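Local atomic coordinates of putative thiol-disulfide isomerase or thioredoxin (Salmonella enterica subsp. enterica serovar Typhimurium, PDB entry 3L9V), a protein that probably catalyses thiol-disulfide exchange in proteins, as a DsbA-like member of the thioredoxin superfamily. Residues E20-Y25 / M52-V57; E66-W71 / D129-Q134. One frame throughout, in Å; residues are numbered along the deposited sequence. Where two conformers were deposited one is given.

In the fold
Interactions 1 and 2 illustrate how an outermost strand is bound from two directions, by its neighbour in the sheet and by the helices packed against it. Interaction 1 pairs strand 18-22 with edge strand 52-56 near the centre of the chain; interaction 2 lies about 11 Å from it, centre to centre, where helix 64-77 meets helix 125-140. Outward-facing backbone atoms of the edge strand meet side chains of both helices: Lys54 O is 2.8 Å from Trp71 NE1, and His56 N is 2.9 Å from Gln134 OE1, both probable hydrogen bonds. Phe22 touches the Cys26-Cys29 pair, a CxxC pattern consistent with the thioredoxin-type redox site, and Trp71 turns its ring edge-to-face with Phe22.

Interaction 1: residues E20-Y25 / M52-V57; sequences EFFSFY and MVKYHV
Backbone bonds join Glu20 and Phe22 to the neighbouring strand in parallel register: Glu20 N to Val53 O, Tyr55 N to Glu20 O, Phe22 N to Tyr55 O and Val57 N to Phe22 O, each 2.9 Å. Past the strand, the His56 imidazole grips the loop: Phe24 N donates to His56 NE2 over 2.9 Å, and His56 ND1 is hydrogen-bonded to Thr68 OG1.

Adjacent and parallel, with helices 27-35 and 38-43 between them in the chain, strands 18-22 and 52-56 form a beta-alpha-beta crossover of the thioredoxin fold; the loop leaving strand 18-22 leads into the helix that bears the CxxC pattern.

Among the rings, Phe21 and Tyr55 share one face of the sheet, oblique at 54°, with Tyr55 CD2 lying 3.7 Å from Phe21 CZ. On the other face, with Glu20 and Lys54, lie Phe22 and His56. They make a T-shaped (edge-to-face) pair, planes at 85°, His56 CD2 pointing at the Phe22 face opposite Lys54 CE.

Lys54 NZ sits 4.3 Å from the Phe22 centroid, a cation-pi contact. It is held mainly by Glu84, with a second salt bridge to Asp39; its bridge to Glu20 OE2 is long, 3.6 Å, and a water links the two groups.

Interaction 2: residues E66-W71 / D129-Q134; sequences ELTRAW and DMVALQ
Val131 CG2 lies over one face of the Arg69 guanidinium, 3.9 Å above its plane and centred on it. The indole of Trp71 is met at its edge instead, where Gln134 brings OE1 to 3.1 Å from Trp71 CD1, with the amide and ring planes 44° apart; its NE1 is taken up by Lys54 O of the edge strand.

The same valine methyl reaches the backbone of its partner helix, 3.7 Å from Arg69 CA, because Val131 directs its side chain at that helix. Arg69 begins with CG anti to the backbone N and bends at its third torsion, and this bend lays the guanidinium across the valine. Its NH1 is fixed by Asn128 OD1 and the carbonyl of Ile122, so the apolar contact is combined with polar binding at the tip.

The fold here is the helical part of a DsbA-like protein: helices 64-77 and 125-140, whose short segments cross at 118° with axes 8.9 Å apart, both reach edge strand 52-56 of the thioredoxin-like sheet. Gln134 joins all three elements by polar bonds. Its extended chain slides past Thr68 in the opposite direction, and Gln134 NE2 donates to Thr68 O at 3.1 Å, 35° out of the carbonyl plane. A weak bond of 3.3 Å runs from Gln134 NE2 to Met130 O in its own helix, while OE1 is turned to His56 N of the strand. Both ends of this buried amide are therefore satisfied, and its rotation is fixed.

Thr68 adds a methyl contact, CG2 lying 3.6 Å from Gln134 NE2. Besides its bond to His56, Thr68 OG1 is hydrogen-bonded to Ser58 OG and to Gly64 O, the latter one turn back in the same helix.

Interaction 1: residues E20-Y25 / M52-V57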
loop_
_atom_site.group_PDB
_atom_site.type_symbol
_atom_site.label_atom_id
_atom_site.label_comp_id
_atom_site.label_asym_id
_atom_site.label_seq_id
_atom_site.Cartn_x
_atom_site.Cartn_y
_atom_site.Cartn_z
ATOM N N GLU A 20 1.237 -4.776 2.706
ATOM C CA GLU A 20 2.034 -4.255 1.592
ATOM C C GLU A 20 2.440 -2.777 1.786
ATOM O O GLU A 20 1.595 -1.893 1.904
ATOM C CB GLU A 20 1.289 -4.449 0.270
ATOM C CG GLU A 20 2.013 -3.856 -0.915
ATOM C CD GLU A 20 1.252 -3.982 -2.227
ATOM O OE1 GLU A 20 0.298 -4.787 -2.332
ATOM O OE2 GLU A 20 1.621 -3.258 -3.168
ATOM N N PHE A 21 3.734 -2.519 1.875
ATOM C CA PHE A 21 4.225 -1.149 1.864
ATOM C C PHE A 21 4.388 -0.741 0.408
ATOM O O PHE A 21 4.967 -1.499 -0.401
ATOM C CB PHE A 21 5.550 -1.029 2.612
ATOM C CG PHE A 21 5.422 -1.208 4.114
ATOM C CD1 PHE A 21 5.297 -2.478 4.668
ATOM C CD2 PHE A 21 5.421 -0.108 4.963
ATOM C CE1 PHE A 21 5.195 -2.655 6.052
ATOM C CE2 PHE A 21 5.294 -0.271 6.353
ATOM C CZ PHE A 21 5.188 -1.547 6.896
ATOM N N PHE A 22 3.867 0.443 0.074
ATOM C CA PHE A 22 3.818 0.898 -1.318
ATOM C C PHE A 22 3.997 2.407 -1.356
ATOM O O PHE A 22 3.951 3.067 -0.319
ATOM C CB PHE A 22 2.473 0.519 -1.987
ATOM C CG PHE A 22 1.293 1.459 -1.607
ATOM C CD1 PHE A 22 0.734 1.432 -0.330
ATOM C CD2 PHE A 22 0.784 2.367 -2.524
ATOM C CE1 PHE A 22 -0.325 2.294 0.019
ATOM C CE2 PHE A 22 -0.264 3.232 -2.201
ATOM C CZ PHE A 22 -0.830 3.187 -0.918
ATOM N N SER A 23 4.187 2.944 -2.557
ATOM C CA SER A 23 4.237 4.385 -2.752
ATOM C C SER A 23 3.496 4.773 -4.025
ATOM O O SER A 23 3.573 4.063 -5.008
ATOM C CB SER A 23 5.682 4.851 -2.885
ATOM O OG SER A 23 5.715 6.197 -3.339
ATOM N N PHE A 24 2.804 5.911 -4.030
ATOM C CA PHE A 24 2.174 6.372 -5.275
ATOM C C PHE A 24 3.174 6.754 -6.391
ATOM O O PHE A 24 2.790 6.972 -7.546
ATOM C CB PHE A 24 1.168 7.489 -4.981
ATOM C CG PHE A 24 -0.062 6.995 -4.280
ATOM C CD1 PHE A 24 -0.915 6.117 -4.909
ATOM C CD2 PHE A 24 -0.336 7.377 -2.982
ATOM C CE1 PHE A 24 -2.024 5.625 -4.261
ATOM C CE2 PHE A 24 -1.450 6.905 -2.339
ATOM C CZ PHE A 24 -2.294 6.022 -2.975
ATOM N N TYR A 25 4.455 6.800 -6.040
ATOM C CA TYR A 25 5.521 7.104 -6.981
ATOM C C TYR A 25 6.199 5.846 -7.560
ATOM O O TYR A 25 7.029 5.948 -8.455
ATOM C CB TYR A 25 6.610 7.924 -6.299
ATOM C CG TYR A 25 6.262 9.366 -6.027
ATOM C CD1 TYR A 25 6.287 10.313 -7.048
ATOM C CD2 TYR A 25 5.953 9.793 -4.735
ATOM C CE1 TYR A 25 5.987 11.639 -6.794
ATOM C CE2 TYR A 25 5.668 11.110 -4.468
ATOM C CZ TYR A 25 5.668 12.026 -5.504
ATOM O OH TYR A 25 5.386 13.335 -5.236
HETATM N N MSE A 52 -5.720 -7.946 4.210
HETATM C CA MSE A 52 -4.569 -7.334 3.588
HETATM C C MSE A 52 -4.692 -5.861 3.884
HETATM O O MSE A 52 -5.736 -5.268 3.632
HETATM C CB MSE A 52 -4.594 -7.525 2.064
HETATM C CG MSE A 52 -3.488 -6.749 1.342
HETATM SE SE MSE A 52 -3.470 -7.173 -0.565
HETATM C CE MSE A 52 -1.816 -6.388 -1.156
ATOM N N VAL A 53 -3.607 -5.279 4.389
ATOM C CA VAL A 53 -3.535 -3.864 4.697
ATOM C C VAL A 53 -2.362 -3.232 3.950
ATOM O O VAL A 53 -1.293 -3.838 3.859
ATOM C CB VAL A 53 -3.338 -3.656 6.208
ATOM C CG1 VAL A 53 -3.394 -2.199 6.544
ATOM C CG2 VAL A 53 -4.422 -4.420 6.984
ATOM N N LYS A 54 -2.562 -2.017 3.430
ATOM C CA LYS A 54 -1.507 -1.300 2.731
ATOM C C LYS A 54 -1.090 -0.046 3.461
ATOM O O LYS A 54 -1.912 0.751 3.951
ATOM C CB LYS A 54 -1.927 -0.950 1.279
ATOM C CG LYS A 54 -2.378 -2.143 0.487
ATOM C CD LYS A 54 -2.579 -1.786 -0.981
ATOM C CE LYS A 54 -1.270 -1.410 -1.637
ATOM N NZ LYS A 54 -1.364 -1.217 -3.118
ATOM N N TYR A 55 0.210 0.139 3.508
ATOM C CA TYR A 55 0.782 1.278 4.146
ATOM C C TYR A 55 1.638 2.018 3.154
ATOM O O TYR A 55 2.437 1.406 2.453
ATOM C CB TYR A 55 1.676 0.844 5.302
ATOM C CG TYR A 55 0.974 0.045 6.379
ATOM C CD1 TYR A 55 -0.167 0.535 7.007
ATOM C CD2 TYR A 55 1.495 -1.170 6.812
ATOM C CE1 TYR A 55 -0.789 -0.183 8.027
ATOM C CE2 TYR A 55 0.884 -1.897 7.832
ATOM C CZ TYR A 55 -0.253 -1.396 8.431
ATOM O OH TYR A 55 -0.856 -2.119 9.420
ATOM N N HIS A 56 1.509 3.340 3.162
ATOM C CA HIS A 56 2.275 4.215 2.281
ATOM C C HIS A 56 3.626 4.600 2.877
ATOM O O HIS A 56 3.759 4.768 4.096
ATOM C CB HIS A 56 1.467 5.476 1.934
ATOM C CG HIS A 56 1.962 6.164 0.711
ATOM N ND1 HIS A 56 2.829 7.246 0.746
ATOM C CD2 HIS A 56 1.762 5.905 -0.607
ATOM C CE1 HIS A 56 3.128 7.609 -0.479
ATOM N NE2 HIS A 56 2.486 6.824 -1.326
ATOM N N VAL A 57 4.634 4.726 2.020
ATOM C CA VAL A 57 5.973 5.060 2.476
ATOM C C VAL A 57 6.324 6.459 1.991
ATOM O O VAL A 57 5.973 6.855 0.879
ATOM C CB VAL A 57 7.051 4.032 2.021
ATOM C CG1 VAL A 57 6.558 2.584 2.239
ATOM C CG2 VAL A 57 7.450 4.256 0.594
HETATM O O HOH W 1 0.894 -1.323 -4.811
HETATM O O HOH W 2 6.228 8.037 -1.481
#

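Interaction 2: residues E66-W71 / D129-Q134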
loop_
_atom_site.group_PDB
_atom_site.type_symbol
_atom_site.label_atom_id
_atom_site.label_comp_id
_atom_site.label_asym_id
_atom_site.label_seq_id
_atom_site.Cartn_x
_atom_site.Cartn_y
_atom_site.Cartn_z
ATOM N N GLU A 66 3.362 13.952 2.273
ATOM C CA GLU A 66 1.992 14.439 2.106
ATOM C C GLU A 66 1.052 13.309 1.681
ATOM O O GLU A 66 -0.086 13.215 2.147
ATOM C CB GLU A 66 1.951 15.565 1.057
ATOM C CG GLU A 66 2.500 16.895 1.535
ATOM C CD GLU A 66 3.999 17.069 1.262
ATOM O OE1 GLU A 66 4.702 16.079 0.930
ATOM O OE2 GLU A 66 4.479 18.209 1.401
ATOM N N LEU A 67 1.524 12.461 0.772
ATOM C CA LEU A 67 0.771 11.282 0.374
ATOM C C LEU A 67 0.564 10.327 1.571
ATOM O O LEU A 67 -0.534 9.861 1.793
ATOM C CB LEU A 67 1.467 10.593 -0.805
ATOM C CG LEU A 67 1.343 11.475 -2.081
ATOM C CD1 LEU A 67 2.276 10.989 -3.149
ATOM C CD2 LEU A 67 -0.097 11.463 -2.600
ATOM N N THR A 68 1.620 10.051 2.336
ATOM C CA THR A 68 1.486 9.195 3.519
ATOM C C THR A 68 0.399 9.704 4.485
ATOM O O THR A 68 -0.365 8.927 5.022
ATOM C CB THR A 68 2.840 9.038 4.272
ATOM O OG1 THR A 68 3.770 8.323 3.444
ATOM C CG2 THR A 68 2.677 8.272 5.655
ATOM N N ARG A 69 0.341 11.009 4.689
ATOM C CA ARG A 69 -0.663 11.612 5.569
ATOM C C ARG A 69 -2.018 11.526 4.906
ATOM O O ARG A 69 -3.003 11.245 5.565
ATOM C CB ARG A 69 -0.297 13.068 5.906
ATOM C CG ARG A 69 -1.303 13.816 6.847
ATOM C CD ARG A 69 -0.676 15.106 7.402
ATOM N NE ARG A 69 0.301 14.824 8.442
ATOM C CZ ARG A 69 -0.009 14.618 9.722
ATOM N NH1 ARG A 69 -1.272 14.698 10.120
ATOM N NH2 ARG A 69 0.944 14.339 10.603
ATOM N N ALA A 70 -2.065 11.736 3.590
ATOM C CA ALA A 70 -3.314 11.624 2.854
ATOM C C ALA A 70 -3.843 10.196 2.949
ATOM O O ALA A 70 -5.042 9.979 3.166
ATOM C CB ALA A 70 -3.119 12.037 1.394
ATOM N N TRP A 71 -2.932 9.223 2.821
ATOM C CA TRP A 71 -3.299 7.819 2.981
ATOM C C TRP A 71 -3.757 7.493 4.416
ATOM O O TRP A 71 -4.675 6.719 4.627
ATOM C CB TRP A 71 -2.098 6.933 2.618
ATOM C CG TRP A 71 -2.449 5.492 2.542
ATOM C CD1 TRP A 71 -2.081 4.506 3.431
ATOM C CD2 TRP A 71 -3.233 4.846 1.523
ATOM N NE1 TRP A 71 -2.613 3.295 3.031
ATOM C CE2 TRP A 71 -3.306 3.472 1.860
ATOM C CE3 TRP A 71 -3.895 5.300 0.370
ATOM C CZ2 TRP A 71 -3.994 2.540 1.070
ATOM C CZ3 TRP A 71 -4.585 4.387 -0.405
ATOM C CH2 TRP A 71 -4.629 3.013 -0.057
ATOM N N ASP A 129 -2.028 9.835 14.412
ATOM C CA ASP A 129 -1.742 8.496 14.920
ATOM C C ASP A 129 -1.441 7.557 13.758
ATOM O O ASP A 129 -0.570 6.723 13.857
ATOM C CB ASP A 129 -2.939 7.913 15.669
ATOM C CG ASP A 129 -3.139 8.524 17.050
ATOM O OD1 ASP A 129 -2.343 9.390 17.452
ATOM O OD2 ASP A 129 -4.107 8.126 17.726
HETATM N N MSE A 130 -2.187 7.694 12.665
HETATM C CA MSE A 130 -2.083 6.757 11.554
HETATM C C MSE A 130 -0.805 6.997 10.734
HETATM O O MSE A 130 -0.241 6.073 10.143
HETATM C CB MSE A 130 -3.330 6.812 10.681
HETATM C CG MSE A 130 -3.614 5.526 9.927
HETATM SE SE MSE A 130 -4.010 4.028 11.131
HETATM C CE MSE A 130 -4.660 2.779 9.805
ATOM N N VAL A 131 -0.360 8.245 10.709
ATOM C CA VAL A 131 0.933 8.591 10.143
ATOM C C VAL A 131 2.014 7.977 11.031
ATOM O O VAL A 131 2.960 7.351 10.538
ATOM C CB VAL A 131 1.134 10.122 10.027
ATOM C CG1 VAL A 131 2.519 10.441 9.561
ATOM C CG2 VAL A 131 0.104 10.766 9.057
ATOM N N ALA A 132 1.863 8.131 12.348
ATOM C CA ALA A 132 2.823 7.529 13.267
ATOM C C ALA A 132 2.909 6.040 13.013
ATOM O O ALA A 132 3.998 5.483 12.912
ATOM C CB ALA A 132 2.434 7.781 14.708
ATOM N N LEU A 133 1.759 5.385 12.916
ATOM C CA LEU A 133 1.758 3.946 12.722
ATOM C C LEU A 133 2.515 3.544 11.442
ATOM O O LEU A 133 3.309 2.590 11.458
ATOM C CB LEU A 133 0.337 3.407 12.676
ATOM C CG LEU A 133 0.268 1.904 12.390
ATOM C CD1 LEU A 133 0.778 1.073 13.582
ATOM C CD2 LEU A 133 -1.135 1.484 11.993
ATOM N N GLN A 134 2.278 4.262 10.341
ATOM C CA GLN A 134 2.918 3.898 9.068
ATOM C C GLN A 134 4.426 4.009 9.150
ATOM O O GLN A 134 5.166 3.149 8.630
ATOM C CB GLN A 134 2.370 4.725 7.901
ATOM C CG GLN A 134 0.901 4.379 7.556
ATOM C CD GLN A 134 0.356 5.279 6.449
ATOM O OE1 GLN A 134 0.411 4.926 5.268
ATOM N NE2 GLN A 134 -0.169 6.449 6.832
#